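Local structure of polyporopepsin (Irpex lacteus, 1WKR) at residues 77-81 with 82-86; 218-221 with 222-226; 265-268 with 269-273. The protein cleaves peptide bonds with broad specificity as a pepsin-like aspartic endopeptidase and clots milk. All blocks are in the same frame, centred on the assembly; numbering follows the deposited sequence.

Interaction 1: residues 77-81 with 82-86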
ATOM      1  N   VAL A  77     -20.255   7.443  -2.833  1.00  6.61           N
ATOM      2  CA  VAL A  77     -18.834   7.757  -2.510  1.00  6.86           C
ATOM      3  C   VAL A  77     -18.265   8.619  -3.581  1.00  6.69           C
ATOM      4  O   VAL A  77     -18.420   8.293  -4.806  1.00  7.62           O
ATOM      5  CB  VAL A  77     -18.085   6.402  -2.408  1.00  7.26           C
ATOM      6  CG1 VAL A  77     -16.577   6.616  -2.368  1.00  7.76           C
ATOM      7  CG2 VAL A  77     -18.579   5.666  -1.146  1.00  8.13           C
ATOM      8  N   THR A  78     -17.550   9.666  -3.214  1.00  7.26           N
ATOM      9  CA  THR A  78     -16.925  10.607  -4.172  1.00  7.72           C
ATOM     10  C   THR A  78     -15.437  10.599  -3.992  1.00  7.40           C
ATOM     11  O   THR A  78     -14.917  10.689  -2.874  1.00  7.72           O
ATOM     12  CB  THR A  78     -17.442  12.049  -3.884  1.00  9.11           C
ATOM     13  OG1 THR A  78     -18.924  12.051  -3.970  1.00 13.33           O
ATOM     14  CG2 THR A  78     -17.007  12.991  -4.900  1.00 11.91           C
ATOM     15  N   LEU A  79     -14.745  10.420  -5.116  1.00  6.80           N
ATOM     16  CA  LEU A  79     -13.288  10.389  -5.186  1.00  7.67           C
ATOM     17  C   LEU A  79     -12.914  11.452  -6.242  1.00  7.77           C
ATOM     18  O   LEU A  79     -13.045  11.239  -7.442  1.00  8.62           O
ATOM     19  CB  LEU A  79     -12.806   8.994  -5.673  1.00  8.41           C
ATOM     20  CG  LEU A  79     -13.052   7.902  -4.623  1.00  7.31           C
ATOM     21  CD1 LEU A  79     -12.917   6.487  -5.224  1.00  8.89           C
ATOM     22  CD2 LEU A  79     -12.026   8.080  -3.506  1.00 11.68           C
ATOM     23  N   GLY A  80     -12.437  12.583  -5.758  1.00 10.08           N
ATOM     24  CA  GLY A  80     -12.152  13.728  -6.709  1.00 10.32           C
ATOM     25  C   GLY A  80     -13.389  14.058  -7.427  1.00 11.36           C
ATOM     26  O   GLY A  80     -14.496  14.386  -6.729  1.00 14.89           O
ATOM     27  N   SER A  81     -13.457  14.014  -8.733  1.00 11.29           N
ATOM     28  CA  SER A  81     -14.608  14.279  -9.589  1.00 13.39           C
ATOM     29  C   SER A  81     -15.384  13.121  -9.966  1.00 13.39           C
ATOM     30  O   SER A  81     -16.309  13.120 -10.845  1.00 13.79           O
ATOM     31  CB  SER A  81     -14.238  15.086 -10.869  1.00 14.57           C
ATOM     32  OG  SER A  81     -13.525  14.212 -11.633  1.00 20.19           O
ATOM     33  N   LEU A  82     -15.069  11.942  -9.390  1.00  9.41           N
ATOM     34  CA  LEU A  82     -15.757  10.666  -9.708  1.00  8.04           C
ATOM     35  C   LEU A  82     -16.743  10.383  -8.611  1.00  8.26           C
ATOM     36  O   LEU A  82     -16.456  10.553  -7.401  1.00  9.67           O
ATOM     37  CB  LEU A  82     -14.737   9.543  -9.839  1.00  9.19           C
ATOM     38  CG  LEU A  82     -13.587   9.823 -10.844  1.00  9.79           C
ATOM     39  CD1 LEU A  82     -12.700   8.579 -10.841  1.00 14.34           C
ATOM     40  CD2 LEU A  82     -14.107  10.059 -12.272  1.00 15.32           C
ATOM     41  N   THR A  83     -17.898   9.872  -8.992  1.00  7.71           N
ATOM     42  CA  THR A  83     -18.975   9.519  -7.999  1.00  8.46           C
ATOM     43  C   THR A  83     -19.403   8.129  -8.200  1.00  7.42           C
ATOM     44  O   THR A  83     -19.657   7.680  -9.393  1.00  8.39           O
ATOM     45  CB  THR A  83     -20.139  10.472  -8.173  1.00  9.71           C
ATOM     46  OG1 THR A  83     -19.641  11.845  -7.942  1.00 13.28           O
ATOM     47  CG2 THR A  83     -21.209  10.243  -7.189  1.00 11.88           C
ATOM     48  N   ILE A  84     -19.586   7.361  -7.140  1.00  7.55           N
ATOM     49  CA  ILE A  84     -20.043   6.009  -7.153  1.00  6.92           C
ATOM     50  C   ILE A  84     -21.318   5.908  -6.365  1.00  7.83           C
ATOM     51  O   ILE A  84     -21.263   5.892  -5.114  1.00  8.49           O
ATOM     52  CB  ILE A  84     -19.018   5.020  -6.502  1.00  7.26           C
ATOM     53  CG1 ILE A  84     -17.650   5.221  -7.139  1.00  9.18           C
ATOM     54  CG2 ILE A  84     -19.522   3.597  -6.655  1.00  8.22           C
ATOM     55  CD1 ILE A  84     -16.529   4.592  -6.267  1.00  8.99           C
ATOM     56  N   PRO A  85     -22.471   5.848  -6.984  1.00  7.72           N
ATOM     57  CA  PRO A  85     -23.725   5.652  -6.232  1.00 10.10           C
ATOM     58  C   PRO A  85     -23.723   4.100  -5.736  1.00  8.93           C
ATOM     59  O   PRO A  85     -23.247   3.264  -6.502  1.00 13.17           O
ATOM     60  CB  PRO A  85     -24.840   5.915  -7.297  1.00  9.71           C
ATOM     61  CG  PRO A  85     -24.202   5.992  -8.662  1.00 12.47           C
ATOM     62  CD  PRO A  85     -22.716   6.041  -8.463  1.00 10.29           C
ATOM     63  N   LYS A  86     -24.148   3.855  -4.633  1.00 10.17           N
ATOM     64  CA  LYS A  86     -24.364   2.591  -4.120  1.00 10.55           C
ATOM     65  C   LYS A  86     -23.099   1.736  -3.923  1.00  8.41           C
ATOM     66  O   LYS A  86     -23.134   0.531  -4.085  1.00 10.38           O
ATOM     67  CB  LYS A  86     -25.454   1.861  -4.892  1.00 11.18           C
ATOM     68  CG  LYS A  86     -26.854   2.557  -4.917  1.00 16.45           C
ATOM     69  CD  LYS A  86     -28.040   1.519  -5.238  1.00 21.90           C
ATOM     70  CE  LYS A  86     -27.936   0.442  -4.129  1.00 24.69           C
ATOM     71  NZ  LYS A  86     -29.408  -0.416  -4.132  1.00 26.42           N
TER
HETATM   72  O   HOH W   1     -18.971  12.900 -10.467  1.00 20.96           O
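Val77 and Ile84 exchange two backbone hydrogen bonds, Val77 N to Ile84 O at 2.9 Å and Ile84 N to Val77 O at 2.8 Å. Two residues nearer the turn, Leu79 and Leu82 do the same, with Leu79 N to Leu82 O and Leu82 N to Leu79 O both at 2.9 Å. Together they form a beta hairpin that joins strands 67-79 and 82-96 in the N-terminal half of the pepsin-like fold. Its two-residue loop, Gly80 and Ser81, makes a type II' turn from Leu79 to Leu82, in which Gly80 takes the positive phi (57°) of the first corner. Between the bonded pairs, Thr78 and Thr83 form the non-hydrogen-bonded pair. Their side chains stand side by side and point the same way, with the two OG1 atoms 4.0 Å apart, and CA of Thr78 adds a CH...O contact to Leu82 O at 3.3 Å. One water donates to Ser81 O at 2.7 Å and also hydrogen-bonds Thr83 OG1. On the other face Val77, Leu79, Leu82 and Ile84 are buried. Helix 128-134 covers part of that face through Leu132, which touches Leu82 and Ile84, while Val18 of strand 14-20 packs on Val77 and Leu79. The Ile84 side chain sets CG1 beside its own backbone N (chi1 -52°) and runs on extended, which brings its CD1 to 4.2 Å from Leu79 CD1.

Interaction 2: residues 218-221 with 222-226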
ATOM      1  N   THR A 218       9.312  -2.125   3.658  1.00  3.64           N
ATOM      2  CA  THR A 218       9.576  -3.083   2.623  1.00  3.48           C
ATOM      3  C   THR A 218       9.927  -4.385   3.336  1.00  3.55           C
ATOM      4  O   THR A 218      11.071  -4.487   3.911  1.00  4.42           O
ATOM      5  CB  THR A 218      10.655  -2.541   1.698  1.00  3.95           C
ATOM      6  OG1 THR A 218      10.135  -1.350   1.066  1.00  5.01           O
ATOM      7  CG2 THR A 218      11.045  -3.510   0.582  1.00  5.68           C
ATOM      8  N   LEU A 219       8.984  -5.284   3.466  1.00  3.60           N
ATOM      9  CA  LEU A 219       9.154  -6.459   4.307  1.00  4.36           C
ATOM     10  C   LEU A 219       9.587  -7.653   3.497  1.00  3.79           C
ATOM     11  O   LEU A 219       9.078  -7.914   2.387  1.00  4.63           O
ATOM     12  CB  LEU A 219       7.830  -6.798   5.031  1.00  5.04           C
ATOM     13  CG  LEU A 219       7.291  -5.745   5.999  1.00  3.48           C
ATOM     14  CD1 LEU A 219       5.952  -6.245   6.597  1.00  5.98           C
ATOM     15  CD2 LEU A 219       8.315  -5.475   7.097  1.00  5.36           C
ATOM     16  N   ILE A 220      10.520  -8.410   4.060  1.00  3.44           N
ATOM     17  CA  ILE A 220      11.035  -9.627   3.400  1.00  3.63           C
ATOM     18  C   ILE A 220      11.058 -10.782   4.351  1.00  3.19           C
ATOM     19  O   ILE A 220      11.175 -10.604   5.577  1.00  4.23           O
ATOM     20  CB  ILE A 220      12.457  -9.344   2.760  1.00  3.90           C
ATOM     21  CG1 ILE A 220      13.481  -8.927   3.848  1.00  4.41           C
ATOM     22  CG2 ILE A 220      12.309  -8.272   1.699  1.00  5.37           C
ATOM     23  CD1 ILE A 220      14.874  -8.664   3.276  1.00  5.04           C
ATOM     24  N   ALA A 221      10.923 -11.975   3.805  1.00  3.49           N
ATOM     25  CA  ALA A 221      10.902 -13.198   4.618  1.00  3.74           C
ATOM     26  C   ALA A 221      12.071 -13.255   5.594  1.00  4.44           C
ATOM     27  O   ALA A 221      13.127 -12.722   5.305  1.00  4.71           O
ATOM     28  CB  ALA A 221      10.938 -14.435   3.712  1.00  5.24           C
ATOM     29  N   SER A 222      11.857 -13.915   6.715  1.00  4.28           N
ATOM     30  CA  SER A 222      12.856 -13.857   7.806  1.00  4.24           C
ATOM     31  C   SER A 222      14.217 -14.319   7.444  1.00  4.90           C
ATOM     32  O   SER A 222      15.200 -13.748   7.908  1.00  4.87           O
ATOM     33  CB  SER A 222      12.292 -14.709   9.000  1.00  4.87           C
ATOM     34  OG  SER A 222      11.018 -14.228   9.403  1.00  5.19           O
ATOM     35  N   ASP A 223      14.319 -15.381   6.621  1.00  4.73           N
ATOM     36  CA  ASP A 223      15.613 -15.815   6.178  1.00  4.97           C
ATOM     37  C   ASP A 223      16.310 -14.828   5.280  1.00  5.04           C
ATOM     38  O   ASP A 223      17.545 -14.640   5.318  1.00  6.05           O
ATOM     39  CB  ASP A 223      15.499 -17.218   5.484  1.00  6.31           C
ATOM     40  CG  ASP A 223      14.389 -17.325   4.464  1.00  7.22           C
ATOM     41  OD1 ASP A 223      13.239 -16.906   4.675  1.00  6.97           O
ATOM     42  OD2 ASP A 223      14.614 -17.862   3.340  1.00 11.72           O
ATOM     43  N   ALA A 224      15.538 -14.071   4.451  1.00  5.14           N
ATOM     44  CA  ALA A 224      16.078 -12.993   3.638  1.00  4.97           C
ATOM     45  C   ALA A 224      16.459 -11.796   4.486  1.00  4.68           C
ATOM     46  O   ALA A 224      17.511 -11.179   4.246  1.00  4.77           O
ATOM     47  CB  ALA A 224      14.991 -12.589   2.637  1.00  4.97           C
ATOM     48  N   PHE A 225      15.667 -11.488   5.519  1.00  3.91           N
ATOM     49  CA  PHE A 225      16.019 -10.409   6.445  1.00  4.26           C
ATOM     50  C   PHE A 225      17.298 -10.692   7.145  1.00  3.98           C
ATOM     51  O   PHE A 225      18.152  -9.802   7.313  1.00  4.98           O
ATOM     52  CB  PHE A 225      14.872 -10.257   7.483  1.00  4.41           C
ATOM     53  CG  PHE A 225      15.033  -9.072   8.370  1.00  4.52           C
ATOM     54  CD1 PHE A 225      14.851  -7.779   7.904  1.00  5.13           C
ATOM     55  CD2 PHE A 225      15.368  -9.286   9.719  1.00  5.42           C
ATOM     56  CE1 PHE A 225      14.968  -6.711   8.742  1.00  6.08           C
ATOM     57  CE2 PHE A 225      15.494  -8.168  10.536  1.00  7.35           C
ATOM     58  CZ  PHE A 225      15.262  -6.882  10.078  1.00  6.48           C
ATOM     59  N   ALA A 226      17.582 -11.956   7.565  1.00  5.14           N
ATOM     60  CA  ALA A 226      18.890 -12.270   8.154  1.00  5.75           C
ATOM     61  C   ALA A 226      19.977 -12.032   7.199  1.00  5.12           C
ATOM     62  O   ALA A 226      21.054 -11.523   7.566  1.00  5.73           O
ATOM     63  CB  ALA A 226      18.842 -13.754   8.607  1.00  7.39           C
TER
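A strand-to-helix corner brings Ile220, the last residue of strand 218-220, against the first turn of helix 222-232, with Ala221 as the N-cap between them. The carbonyl of Ala221 starts the helical bonding: Phe225 N donates to Ala221 O over 2.8 Å, and Ala224 N adds a weak, strongly bent bond (117°) to the same oxygen. Having only a methyl, Ala221 offers no side-chain oxygen as a cap; that methyl instead lies 3.5 Å from OD1 of Asp223, a carboxylate whose OD2 is hydrogen-bonded to Ser300. Ile220 fills the inside of the corner. A chi1 of 61° leaves its CG1 flanked by both backbone neighbours of CA, and CD1 extends along the helix backbone to 3.7 Å from Phe225 N. The same CD1 is 4.0 Å from the methyl of Ala224, which points toward the strand. This corner belongs to the C-terminal half of the pepsin-like fold, where strand 218-220 runs between strands 289-295 and 306-308, and Ile203 of strand 201-205 touches both Ile220 and Ala224. Leu219, one residue earlier, packs on an apolar side chain of the bound peptide. Further round, CG1 of Ile220 borders the rim of the Phe225 ring, close to the ring plane, and lies 4.1 Å from Phe225 CB. Outward from the corner, Ser222 OG is hydrogen-bonded to OD1 of Asp295.

Interaction 3: residues 265-268 with 269-273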
ATOM      1  N   PHE A 265      14.842  -3.147 -10.962  1.00  4.94           N
ATOM      2  CA  PHE A 265      14.436  -1.921 -10.240  1.00  4.79           C
ATOM      3  C   PHE A 265      15.391  -1.708  -9.106  1.00  5.57           C
ATOM      4  O   PHE A 265      15.568  -2.635  -8.247  1.00  6.45           O
ATOM      5  CB  PHE A 265      13.002  -2.060  -9.775  1.00  5.08           C
ATOM      6  CG  PHE A 265      12.018  -2.118 -10.943  1.00  5.46           C
ATOM      7  CD1 PHE A 265      11.573  -0.954 -11.514  1.00  6.69           C
ATOM      8  CD2 PHE A 265      11.698  -3.353 -11.514  1.00  5.56           C
ATOM      9  CE1 PHE A 265      10.701  -0.994 -12.621  1.00  6.83           C
ATOM     10  CE2 PHE A 265      10.863  -3.367 -12.620  1.00  7.40           C
ATOM     11  CZ  PHE A 265      10.356  -2.200 -13.170  1.00  6.14           C
ATOM     12  N   GLU A 266      16.017  -0.553  -9.010  1.00  4.05           N
ATOM     13  CA  GLU A 266      17.083  -0.295  -8.055  1.00  4.31           C
ATOM     14  C   GLU A 266      16.590   0.552  -6.903  1.00  3.95           C
ATOM     15  O   GLU A 266      16.264   1.760  -7.088  1.00  4.77           O
ATOM     16  CB  GLU A 266      18.216   0.382  -8.781  1.00  5.46           C
ATOM     17  CG  GLU A 266      19.418   0.644  -7.834  1.00  5.73           C
ATOM     18  CD  GLU A 266      20.606   1.234  -8.470  1.00  7.15           C
ATOM     19  OE1 GLU A 266      20.702   1.346  -9.771  1.00  9.49           O
ATOM     20  OE2 GLU A 266      21.578   1.573  -7.767  1.00  6.74           O
ATOM     21  N   LEU A 267      16.469  -0.048  -5.733  1.00  4.06           N
ATOM     22  CA  LEU A 267      16.128   0.665  -4.483  1.00  4.23           C
ATOM     23  C   LEU A 267      17.462   1.110  -3.849  1.00  3.48           C
ATOM     24  O   LEU A 267      18.246   0.309  -3.292  1.00  4.13           O
ATOM     25  CB  LEU A 267      15.336  -0.262  -3.566  1.00  4.35           C
ATOM     26  CG  LEU A 267      14.690   0.425  -2.365  1.00  4.00           C
ATOM     27  CD1 LEU A 267      13.479   1.278  -2.779  1.00  5.16           C
ATOM     28  CD2 LEU A 267      14.263  -0.608  -1.325  1.00  5.02           C
ATOM     29  N   THR A 268      17.743   2.399  -3.984  1.00  4.12           N
ATOM     30  CA  THR A 268      19.095   2.891  -3.618  1.00  4.01           C
ATOM     31  C   THR A 268      19.289   2.908  -2.124  1.00  3.86           C
ATOM     32  O   THR A 268      18.352   2.726  -1.332  1.00  4.06           O
ATOM     33  CB  THR A 268      19.285   4.326  -4.163  1.00  4.09           C
ATOM     34  OG1 THR A 268      18.286   5.160  -3.513  1.00  4.97           O
ATOM     35  CG2 THR A 268      19.125   4.420  -5.682  1.00  5.67           C
ATOM     36  N   ALA A 269      20.551   3.149  -1.726  1.00  3.83           N
ATOM     37  CA  ALA A 269      20.860   3.297  -0.305  1.00  3.75           C
ATOM     38  C   ALA A 269      19.962   4.317   0.351  1.00  4.07           C
ATOM     39  O   ALA A 269      19.365   4.032   1.433  1.00  4.80           O
ATOM     40  CB  ALA A 269      22.327   3.703  -0.133  1.00  4.82           C
ATOM     41  N   ASN A 270      19.767   5.487  -0.241  1.00  3.94           N
ATOM     42  CA  ASN A 270      18.962   6.490   0.422  1.00  4.01           C
ATOM     43  C   ASN A 270      17.480   6.031   0.541  1.00  4.23           C
ATOM     44  O   ASN A 270      16.783   6.348   1.520  1.00  4.18           O
ATOM     45  CB  ASN A 270      19.011   7.833  -0.314  1.00  4.63           C
ATOM     46  CG  ASN A 270      18.367   8.935   0.493  1.00  3.54           C
ATOM     47  OD1 ASN A 270      17.264   9.387   0.214  1.00  4.66           O
ATOM     48  ND2 ASN A 270      19.128   9.440   1.492  1.00  4.96           N
ATOM     49  N   ALA A 271      17.015   5.308  -0.493  1.00  3.37           N
ATOM     50  CA  ALA A 271      15.633   4.788  -0.467  1.00  3.73           C
ATOM     51  C   ALA A 271      15.447   3.754   0.617  1.00  3.36           C
ATOM     52  O   ALA A 271      14.287   3.450   0.987  1.00  3.94           O
ATOM     53  CB  ALA A 271      15.317   4.143  -1.814  1.00  3.42           C
ATOM     54  N   GLN A 272      16.518   3.143   1.128  1.00  3.21           N
ATOM     55  CA  GLN A 272      16.428   2.106   2.171  1.00  3.23           C
ATOM     56  C   GLN A 272      16.358   2.655   3.558  1.00  3.45           C
ATOM     57  O   GLN A 272      16.245   1.871   4.499  1.00  4.05           O
ATOM     58  CB  GLN A 272      17.632   1.160   2.058  1.00  3.98           C
ATOM     59  CG  GLN A 272      17.531   0.209   0.846  1.00  3.57           C
ATOM     60  CD  GLN A 272      18.827  -0.535   0.638  1.00  3.75           C
ATOM     61  OE1 GLN A 272      19.257  -1.322   1.489  1.00  5.85           O
ATOM     62  NE2 GLN A 272      19.491  -0.271  -0.449  1.00  4.99           N
ATOM     63  N   ILE A 273      16.407   3.985   3.724  1.00  3.84           N
ATOM     64  CA  ILE A 273      16.434   4.586   5.079  1.00  3.98           C
ATOM     65  C   ILE A 273      15.201   5.425   5.308  1.00  4.32           C
ATOM     66  O   ILE A 273      14.590   5.977   4.385  1.00  4.60           O
ATOM     67  CB  ILE A 273      17.756   5.371   5.369  1.00  4.10           C
ATOM     68  CG1 ILE A 273      17.729   6.785   4.771  1.00  4.37           C
ATOM     69  CG2 ILE A 273      18.940   4.525   4.930  1.00  4.75           C
ATOM     70  CD1 ILE A 273      18.957   7.600   5.129  1.00  5.03           C
TER
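Leu267 and Gln272 run obliquely across one another, CD2 of the leucine lying 4.0 Å from CG of the glutamine, while the other methyl, CD1, meets the CB of Ala271 at 3.5 Å. Leu267 thus spreads its two branches over neighbouring residues of the 3-10 turn, and Phe258 of strand 256-260 also touches it. The glutamine side chain leaves CA opposite its carbonyl carbon (chi1 -74°) and continues extended, a course that returns its amide to the end of the strand. There NE2 donates to Leu267 O at 3.2 Å, approaching from above the plane of that carbonyl, and makes a weak bond to Thr268 O at 3.3 Å. The amide group has other partners too: NE2 also binds Gln254 O, and OE1 binds the hydroxyl of Tyr228, so this buried group is held at both ends. The Thr268 hydroxyl lies on the other side, where Thr268 OG1 accepts the N-H of Ala271 at 3.3 Å (157°). Thr268 O takes a weak bond from Gln272 N at 3.1 Å. The Asn270 amide is hydrogen-bonded to Asn340 O through ND2 and to Arg315 NH2 through OD1. With side-chain and main-chain oxygens of Thr268 accepting from Ala271 and Gln272, the arrangement is an ST motif, here at the entry to the short 3-10 segment 270-272 that follows strand 263-267 in the C-terminal half of the pepsin-like fold.

The three contacts follow one another along the chain without nesting or crossing, and each is local: interaction 1 closes the 79-82 turn, and the other two redirect the chain at the end of a strand. Interaction 1 joins strands 67-79 and 82-96 into a hairpin of the N-terminal half. Interaction 2 then turns strand 218-220 into helix 222-232, and interaction 3 ends strand 263-267 in a 3-10 turn on the way to strand 289-295. Interaction 1 lies across the chain's centre from the other two, its centre about 39 and 36 Å from theirs. Interactions 2 and 3 are neighbours, with nearest atoms about 5 Å apart, and both reach strand 289-295: Ile292 makes backbone hydrogen bonds with Thr218 and with Gln272.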